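Local coordinates for protein D-galactonate dehydratase family member RspA (Pantoea ananatis, PDB 3T6C) that dehydrates D-gluconate to 2-dehydro-3-deoxy-D-gluconate with low activity in vitro, using one magnesium ion per subunit, at residues N26-A38 with I75-P88. Residues are numbered along the deposited sequence; the frame is centred on the assembly and turned at random. Where two conformers were deposited one is given.
Sequences NLFITNVKTILTA and IDEYLAPFLIGKDP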
ATOM      1  N   ASN A  26      13.993  50.838   0.576  1.00 53.89           N
ATOM      2  CA  ASN A  26      13.466  52.079   1.141  1.00 52.80           C
ATOM      3  C   ASN A  26      13.378  52.049   2.677  1.00 39.47           C
ATOM      4  O   ASN A  26      14.137  52.753   3.343  1.00 44.57           O
ATOM      5  CB  ASN A  26      12.111  52.430   0.523  1.00 64.84           C
ATOM      6  CG  ASN A  26      11.616  53.809   0.935  1.00 73.79           C
ATOM      7  OD1 ASN A  26      12.190  54.451   1.820  1.00 73.89           O
ATOM      8  ND2 ASN A  26      10.536  54.267   0.296  1.00 77.83           N
ATOM      9  N   LEU A  27      12.466  51.257   3.248  1.00 22.98           N
ATOM     10  CA  LEU A  27      12.488  51.065   4.707  1.00 17.12           C
ATOM     11  C   LEU A  27      13.587  50.088   5.053  1.00 12.22           C
ATOM     12  O   LEU A  27      13.947  49.217   4.257  1.00 14.38           O
ATOM     13  CB  LEU A  27      11.187  50.426   5.216  1.00 14.92           C
ATOM     14  CG  LEU A  27       9.925  51.246   5.019  1.00 19.47           C
ATOM     15  CD1 LEU A  27       8.664  50.429   5.310  1.00 18.30           C
ATOM     16  CD2 LEU A  27       9.977  52.482   5.906  1.00 17.51           C
ATOM     17  N   PHE A  28      14.096  50.210   6.265  1.00 11.30           N
ATOM     18  CA  PHE A  28      15.012  49.219   6.831  1.00 10.98           C
ATOM     19  C   PHE A  28      14.778  49.117   8.329  1.00 10.26           C
ATOM     20  O   PHE A  28      14.209  50.041   8.941  1.00 10.79           O
ATOM     21  CB  PHE A  28      16.502  49.531   6.527  1.00 11.18           C
ATOM     22  CG  PHE A  28      16.962  50.851   7.003  1.00 14.34           C
ATOM     23  CD1 PHE A  28      16.888  51.968   6.179  1.00 15.87           C
ATOM     24  CD2 PHE A  28      17.523  50.989   8.264  1.00 12.69           C
ATOM     25  CE1 PHE A  28      17.327  53.212   6.625  1.00 19.73           C
ATOM     26  CE2 PHE A  28      17.986  52.240   8.691  1.00 15.68           C
ATOM     27  CZ  PHE A  28      17.882  53.321   7.889  1.00 15.16           C
ATOM     28  N   ILE A  29      15.083  47.944   8.888  1.00 10.81           N
ATOM     29  CA  ILE A  29      14.842  47.674  10.308  1.00  9.08           C
ATOM     30  C   ILE A  29      15.947  48.330  11.147  1.00 10.72           C
ATOM     31  O   ILE A  29      17.150  48.245  10.846  1.00 11.92           O
ATOM     32  CB  ILE A  29      14.875  46.145  10.526  1.00  8.37           C
ATOM     33  CG1 ILE A  29      13.668  45.520   9.775  1.00 10.51           C
ATOM     34  CG2 ILE A  29      14.868  45.828  12.008  1.00 11.15           C
ATOM     35  CD1 ILE A  29      13.677  43.982   9.788  1.00 12.23           C
ATOM     36  N   THR A  30      15.514  49.161  12.101  1.00 10.60           N
ATOM     37  CA  THR A  30      16.465  49.825  12.975  1.00 10.14           C
ATOM     38  C   THR A  30      16.655  49.266  14.385  1.00 11.44           C
ATOM     39  O   THR A  30      17.712  49.488  15.004  1.00 14.41           O
ATOM     40  CB  THR A  30      16.070  51.288  13.113  1.00 11.91           C
ATOM     41  OG1 THR A  30      14.746  51.392  13.660  1.00 12.81           O
ATOM     42  CG2 THR A  30      16.121  51.993  11.751  1.00 13.87           C
ATOM     43  N   ASN A  31      15.649  48.546  14.866  1.00 12.30           N
ATOM     44  CA  ASN A  31      15.705  48.012  16.236  1.00 11.19           C
ATOM     45  C   ASN A  31      14.736  46.864  16.331  1.00 11.45           C
ATOM     46  O   ASN A  31      13.709  46.934  15.712  1.00 12.91           O
ATOM     47  CB  ASN A  31      15.308  49.134  17.243  1.00 12.19           C
ATOM     48  CG  ASN A  31      15.674  48.785  18.689  1.00 25.29           C
ATOM     49  OD1 ASN A  31      16.843  48.895  19.082  1.00 36.09           O
ATOM     50  ND2 ASN A  31      14.685  48.397  19.493  1.00 29.72           N
ATOM     51  N   VAL A  32      15.044  45.860  17.137  1.00 11.60           N
ATOM     52  CA  VAL A  32      14.125  44.765  17.402  1.00 12.58           C
ATOM     53  C   VAL A  32      14.180  44.556  18.881  1.00 18.24           C
ATOM     54  O   VAL A  32      15.274  44.368  19.448  1.00 17.10           O
ATOM     55  CB  VAL A  32      14.549  43.447  16.695  1.00  9.93           C
ATOM     56  CG1 VAL A  32      13.619  42.241  17.118  1.00 11.46           C
ATOM     57  CG2 VAL A  32      14.574  43.675  15.181  1.00 12.63           C
ATOM     58  N   LYS A  33      13.021  44.557  19.529  1.00 14.49           N
ATOM     59  CA  LYS A  33      13.041  44.230  20.958  1.00 21.50           C
ATOM     60  C   LYS A  33      11.942  43.296  21.433  1.00 16.94           C
ATOM     61  O   LYS A  33      10.923  43.127  20.789  1.00 14.42           O
ATOM     62  CB  LYS A  33      13.020  45.472  21.791  1.00 23.01           C
ATOM     63  CG  LYS A  33      11.712  46.140  21.810  1.00 19.88           C
ATOM     64  CD  LYS A  33      11.808  47.231  22.862  1.00 31.04           C
ATOM     65  CE  LYS A  33      10.757  48.232  22.666  1.00 32.52           C
ATOM     66  NZ  LYS A  33      11.143  49.563  23.264  1.00 31.49           N
ATOM     67  N   THR A  34      12.168  42.683  22.584  0.57 15.16           N
ATOM     68  CA  THR A  34      11.198  41.759  23.159  0.57 13.48           C
ATOM     69  C   THR A  34      10.623  42.394  24.424  0.57 11.89           C
ATOM     70  O   THR A  34      11.373  42.913  25.254  0.57 14.37           O
ATOM     71  CB  THR A  34      11.854  40.455  23.589  0.57 15.41           C
ATOM     72  OG1 THR A  34      12.568  39.849  22.500  0.57 19.31           O
ATOM     73  CG2 THR A  34      10.810  39.497  24.105  0.57 12.88           C
ATOM     74  N   ILE A  35       9.296  42.328  24.570  1.00 10.26           N
ATOM     75  CA  ILE A  35       8.598  42.832  25.718  1.00 11.04           C
ATOM     76  C   ILE A  35       7.926  41.635  26.400  1.00 10.89           C
ATOM     77  O   ILE A  35       7.184  40.851  25.744  1.00 12.35           O
ATOM     78  CB  ILE A  35       7.536  43.852  25.300  1.00 11.56           C
ATOM     79  CG1 ILE A  35       8.223  45.115  24.723  1.00 15.72           C
ATOM     80  CG2 ILE A  35       6.696  44.267  26.495  1.00 14.74           C
ATOM     81  CD1 ILE A  35       7.322  45.922  23.774  1.00 15.71           C
ATOM     82  N   LEU A  36       8.204  41.485  27.694  1.00 12.68           N
ATOM     83  CA  LEU A  36       7.614  40.408  28.490  1.00 10.65           C
ATOM     84  C   LEU A  36       6.596  41.070  29.414  1.00 11.32           C
ATOM     85  O   LEU A  36       6.933  41.930  30.253  1.00 15.11           O
ATOM     86  CB  LEU A  36       8.663  39.673  29.311  1.00 12.91           C
ATOM     87  CG  LEU A  36       9.796  38.938  28.591  1.00 17.85           C
ATOM     88  CD1 LEU A  36      10.683  38.150  29.564  1.00 17.56           C
ATOM     89  CD2 LEU A  36       9.267  38.080  27.536  1.00 20.80           C
ATOM     90  N   THR A  37       5.332  40.668  29.268  1.00 11.14           N
ATOM     91  CA  THR A  37       4.257  41.298  30.055  1.00 10.70           C
ATOM     92  C   THR A  37       3.130  40.306  30.368  1.00 13.23           C
ATOM     93  O   THR A  37       2.938  39.365  29.625  1.00 13.25           O
ATOM     94  CB  THR A  37       3.700  42.578  29.309  1.00 10.73           C
ATOM     95  OG1 THR A  37       2.757  43.259  30.135  1.00 14.40           O
ATOM     96  CG2 THR A  37       3.003  42.253  27.976  1.00 10.86           C
ATOM     97  N   ALA A  38       2.400  40.524  31.467  1.00 10.64           N
ATOM     98  CA  ALA A  38       1.369  39.577  31.864  1.00 10.42           C
ATOM     99  C   ALA A  38       0.043  40.223  32.320  1.00 13.84           C
ATOM    100  O   ALA A  38      -0.399  39.950  33.420  1.00 15.41           O
ATOM    101  CB  ALA A  38       1.926  38.663  32.990  1.00 11.94           C
ATOM    102  N   ILE A  75      15.373  35.576  20.559  1.00 10.66           N
ATOM    103  CA  ILE A  75      15.119  36.829  19.827  1.00 10.31           C
ATOM    104  C   ILE A  75      16.260  37.847  20.058  1.00 11.57           C
ATOM    105  O   ILE A  75      16.952  38.254  19.096  1.00 12.68           O
ATOM    106  CB  ILE A  75      13.793  37.452  20.256  1.00 10.13           C
ATOM    107  CG1 ILE A  75      12.617  36.490  19.929  1.00 10.45           C
ATOM    108  CG2 ILE A  75      13.631  38.830  19.563  1.00  9.91           C
ATOM    109  CD1 ILE A  75      11.324  36.826  20.702  1.00 12.99           C
ATOM    110  N   ASP A  76      16.469  38.240  21.316  1.00  9.48           N
ATOM    111  CA  ASP A  76      17.389  39.351  21.585  1.00 11.71           C
ATOM    112  C   ASP A  76      18.832  39.089  21.210  1.00 12.67           C
ATOM    113  O   ASP A  76      19.532  40.010  20.781  1.00 13.04           O
ATOM    114  CB  ASP A  76      17.347  39.719  23.066  1.00 12.02           C
ATOM    115  CG  ASP A  76      16.034  40.423  23.461  1.00 16.74           C
ATOM    116  OD1 ASP A  76      15.223  40.787  22.578  1.00 19.80           O
ATOM    117  OD2 ASP A  76      15.805  40.629  24.666  1.00 20.92           O
ATOM    118  N   GLU A  77      19.305  37.872  21.416  0.53 10.48           N
ATOM    119  CA  GLU A  77      20.714  37.588  21.160  0.53 11.38           C
ATOM    120  C   GLU A  77      20.974  37.164  19.733  0.53 11.36           C
ATOM    121  O   GLU A  77      22.127  37.216  19.282  0.53 14.28           O
ATOM    122  CB  GLU A  77      21.230  36.490  22.121  0.53 13.63           C
ATOM    123  CG  GLU A  77      21.141  36.831  23.617  0.53 14.09           C
ATOM    124  CD  GLU A  77      21.842  38.120  24.022  0.53 18.31           C
ATOM    125  OE1 GLU A  77      22.749  38.600  23.302  0.53 20.29           O
ATOM    126  OE2 GLU A  77      21.476  38.658  25.079  0.53 20.63           O
ATOM    127  N   TYR A  78      19.925  36.732  19.028  1.00  9.87           N
ATOM    128  CA  TYR A  78      20.109  36.135  17.687  1.00  9.06           C
ATOM    129  C   TYR A  78      19.278  36.812  16.579  1.00  9.40           C
ATOM    130  O   TYR A  78      19.842  37.479  15.685  1.00  9.91           O
ATOM    131  CB  TYR A  78      19.838  34.602  17.744  1.00 12.09           C
ATOM    132  CG  TYR A  78      20.770  33.933  18.715  1.00  9.42           C
ATOM    133  CD1 TYR A  78      22.083  33.601  18.335  1.00 12.14           C
ATOM    134  CD2 TYR A  78      20.362  33.627  20.033  1.00  9.23           C
ATOM    135  CE1 TYR A  78      22.943  33.038  19.215  1.00 10.70           C
ATOM    136  CE2 TYR A  78      21.234  33.035  20.934  1.00  9.93           C
ATOM    137  CZ  TYR A  78      22.521  32.727  20.502  1.00  9.75           C
ATOM    138  OH  TYR A  78      23.390  32.120  21.402  1.00 11.50           O
ATOM    139  N   LEU A  79      17.954  36.635  16.619  1.00 11.22           N
ATOM    140  CA  LEU A  79      17.145  37.184  15.515  1.00 10.63           C
ATOM    141  C   LEU A  79      17.200  38.718  15.440  1.00 10.87           C
ATOM    142  O   LEU A  79      17.229  39.265  14.340  1.00 10.88           O
ATOM    143  CB  LEU A  79      15.673  36.722  15.582  1.00 10.34           C
ATOM    144  CG  LEU A  79      15.510  35.215  15.490  1.00 11.60           C
ATOM    145  CD1 LEU A  79      13.984  34.876  15.298  1.00 12.33           C
ATOM    146  CD2 LEU A  79      16.308  34.678  14.316  1.00 12.51           C
ATOM    147  N   ALA A  80      17.275  39.412  16.586  1.00  9.36           N
ATOM    148  CA  ALA A  80      17.321  40.880  16.568  1.00 11.90           C
ATOM    149  C   ALA A  80      18.592  41.375  15.807  1.00 11.17           C
ATOM    150  O   ALA A  80      18.451  42.102  14.828  1.00 11.75           O
ATOM    151  CB  ALA A  80      17.272  41.442  18.021  1.00 11.11           C
ATOM    152  N   PRO A  81      19.826  40.958  16.220  1.00 13.10           N
ATOM    153  CA  PRO A  81      20.991  41.438  15.470  1.00 12.33           C
ATOM    154  C   PRO A  81      20.986  40.989  14.006  1.00 13.72           C
ATOM    155  O   PRO A  81      21.500  41.694  13.109  1.00 14.35           O
ATOM    156  CB  PRO A  81      22.209  40.866  16.245  1.00 14.42           C
ATOM    157  CG  PRO A  81      21.633  39.795  17.165  1.00 12.97           C
ATOM    158  CD  PRO A  81      20.210  40.220  17.443  1.00 13.08           C
ATOM    159  N   PHE A  82      20.418  39.805  13.749  1.00  9.64           N
ATOM    160  CA  PHE A  82      20.307  39.268  12.372  1.00  9.14           C
ATOM    161  C   PHE A  82      19.510  40.212  11.484  1.00 13.18           C
ATOM    162  O   PHE A  82      19.732  40.265  10.256  1.00 13.59           O
ATOM    163  CB  PHE A  82      19.594  37.917  12.492  1.00 12.13           C
ATOM    164  CG  PHE A  82      19.301  37.224  11.179  1.00 10.25           C
ATOM    165  CD1 PHE A  82      18.023  37.239  10.633  1.00  9.83           C
ATOM    166  CD2 PHE A  82      20.272  36.457  10.562  1.00 12.21           C
ATOM    167  CE1 PHE A  82      17.716  36.563   9.439  1.00 10.89           C
ATOM    168  CE2 PHE A  82      19.998  35.769   9.369  1.00 11.08           C
ATOM    169  CZ  PHE A  82      18.718  35.797   8.801  1.00 11.22           C
ATOM    170  N   LEU A  83      18.526  40.905  12.052  1.00  9.67           N
ATOM    171  CA  LEU A  83      17.620  41.739  11.233  1.00 11.18           C
ATOM    172  C   LEU A  83      18.026  43.180  10.987  1.00 11.34           C
ATOM    173  O   LEU A  83      17.578  43.813  10.013  1.00 12.02           O
ATOM    174  CB  LEU A  83      16.221  41.786  11.866  1.00 10.28           C
ATOM    175  CG  LEU A  83      15.528  40.424  11.893  1.00 10.32           C
ATOM    176  CD1 LEU A  83      14.353  40.455  12.820  1.00 13.06           C
ATOM    177  CD2 LEU A  83      15.092  40.064  10.461  1.00 13.35           C
ATOM    178  N   ILE A  84      18.930  43.702  11.811  1.00 11.91           N
ATOM    179  CA  ILE A  84      19.172  45.118  11.756  1.00 11.88           C
ATOM    180  C   ILE A  84      19.767  45.482  10.387  1.00 11.31           C
ATOM    181  O   ILE A  84      20.696  44.802   9.895  1.00 13.42           O
ATOM    182  CB  ILE A  84      20.115  45.575  12.898  1.00 13.63           C
ATOM    183  CG1 ILE A  84      19.541  45.205  14.270  1.00 14.97           C
ATOM    184  CG2 ILE A  84      20.341  47.096  12.752  1.00 10.98           C
ATOM    185  CD1 ILE A  84      18.144  45.754  14.503  1.00 12.92           C
ATOM    186  N   GLY A  85      19.205  46.537   9.775  1.00 11.23           N
ATOM    187  CA  GLY A  85      19.605  47.045   8.482  1.00 11.27           C
ATOM    188  C   GLY A  85      18.912  46.404   7.315  1.00 13.46           C
ATOM    189  O   GLY A  85      19.101  46.862   6.185  1.00 13.72           O
ATOM    190  N   LYS A  86      18.150  45.335   7.539  1.00 11.94           N
ATOM    191  CA  LYS A  86      17.411  44.666   6.447  1.00  8.63           C
ATOM    192  C   LYS A  86      16.106  45.308   6.059  1.00  9.52           C
ATOM    193  O   LYS A  86      15.459  45.941   6.892  1.00 11.43           O
ATOM    194  CB  LYS A  86      17.170  43.192   6.814  1.00  9.76           C
ATOM    195  CG  LYS A  86      18.502  42.425   6.795  1.00 11.69           C
ATOM    196  CD  LYS A  86      18.311  40.977   7.201  1.00 11.25           C
ATOM    197  CE  LYS A  86      19.675  40.274   7.132  1.00 11.42           C
ATOM    198  NZ  LYS A  86      19.588  38.893   7.705  1.00 12.09           N
ATOM    199  N   ASP A  87      15.732  45.165   4.776  1.00  9.86           N
ATOM    200  CA  ASP A  87      14.443  45.684   4.280  1.00 10.09           C
ATOM    201  C   ASP A  87      13.323  44.754   4.781  1.00 10.69           C
ATOM    202  O   ASP A  87      13.318  43.574   4.442  1.00 10.02           O
ATOM    203  CB  ASP A  87      14.486  45.688   2.741  1.00 10.13           C
ATOM    204  CG  ASP A  87      13.247  46.243   2.111  1.00 18.27           C
ATOM    205  OD1 ASP A  87      12.241  46.482   2.821  1.00 13.12           O
ATOM    206  OD2 ASP A  87      13.283  46.421   0.865  1.00 17.14           O
ATOM    207  N   PRO A  88      12.394  45.254   5.605  1.00 10.10           N
ATOM    208  CA  PRO A  88      11.282  44.410   6.112  1.00 10.27           C
ATOM    209  C   PRO A  88      10.326  43.928   5.014  1.00  9.07           C
ATOM    210  O   PRO A  88       9.513  43.063   5.294  1.00 10.29           O
ATOM    211  CB  PRO A  88      10.566  45.332   7.122  1.00 10.76           C
ATOM    212  CG  PRO A  88      10.837  46.741   6.573  1.00 10.87           C
ATOM    213  CD  PRO A  88      12.258  46.668   6.015  1.00 11.79           C
TER
HETATM  214  O   HOH W   1      16.724  43.444  21.362  1.00 31.10           O
HETATM  215  O   HOH W   2      14.807  43.648  23.870  1.00 29.65           O
HETATM  216  O   HOH W   3      14.085  42.092  26.170  1.00 38.30           O
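Strand 29-37 and the end of helix 68-83 run nearly antiparallel, their segment axes 7.7 Å apart at 164°, and past the helix the chain continues antiparallel to the strand's start, pairing with it: Ile29 N donates to Lys86 O and Gly85 N to Ile29 O, both at 2.9 Å. Gly85 sits at positive phi in the type II turn from Leu83 to Lys86, which brings its N-H to the strand.

Between these bonds and the helix, Ile29 points inward, CD1 4.0 Å from Leu83 CB and CG1 alongside Pro88 CB. Val32 is the next inward residue, two being spent on the classic bulge of Thr30 and Asn31 opposite Glu50. Val32 CB rests 3.6 Å from Ala80 CB, where the small methyl lets strand and helix come close. With Val32 CG1 anti to the backbone N (chi1 174°), CG2 is turned to Leu83 CD1 at 4.0 Å. Ile84 CD1 reaches over to Asn31 CA (3.7 Å).

Farther on, one conformer of Thr34 donates from OG1 to Asp76 OD1 (2.8 Å) above the carboxylate plane, and water 3 links Thr34 O to Asp76 OD2. Ile75 and Leu83 also pack on Ala113 and Ile117 of helix 108-129, in the enolase superfamily's N-terminal capping domain. Backbone pairing thus fastens one end of an apolar seam; a carboxylate, held by water to the strand backbone and in one conformer by a hydroxyl, ties the other.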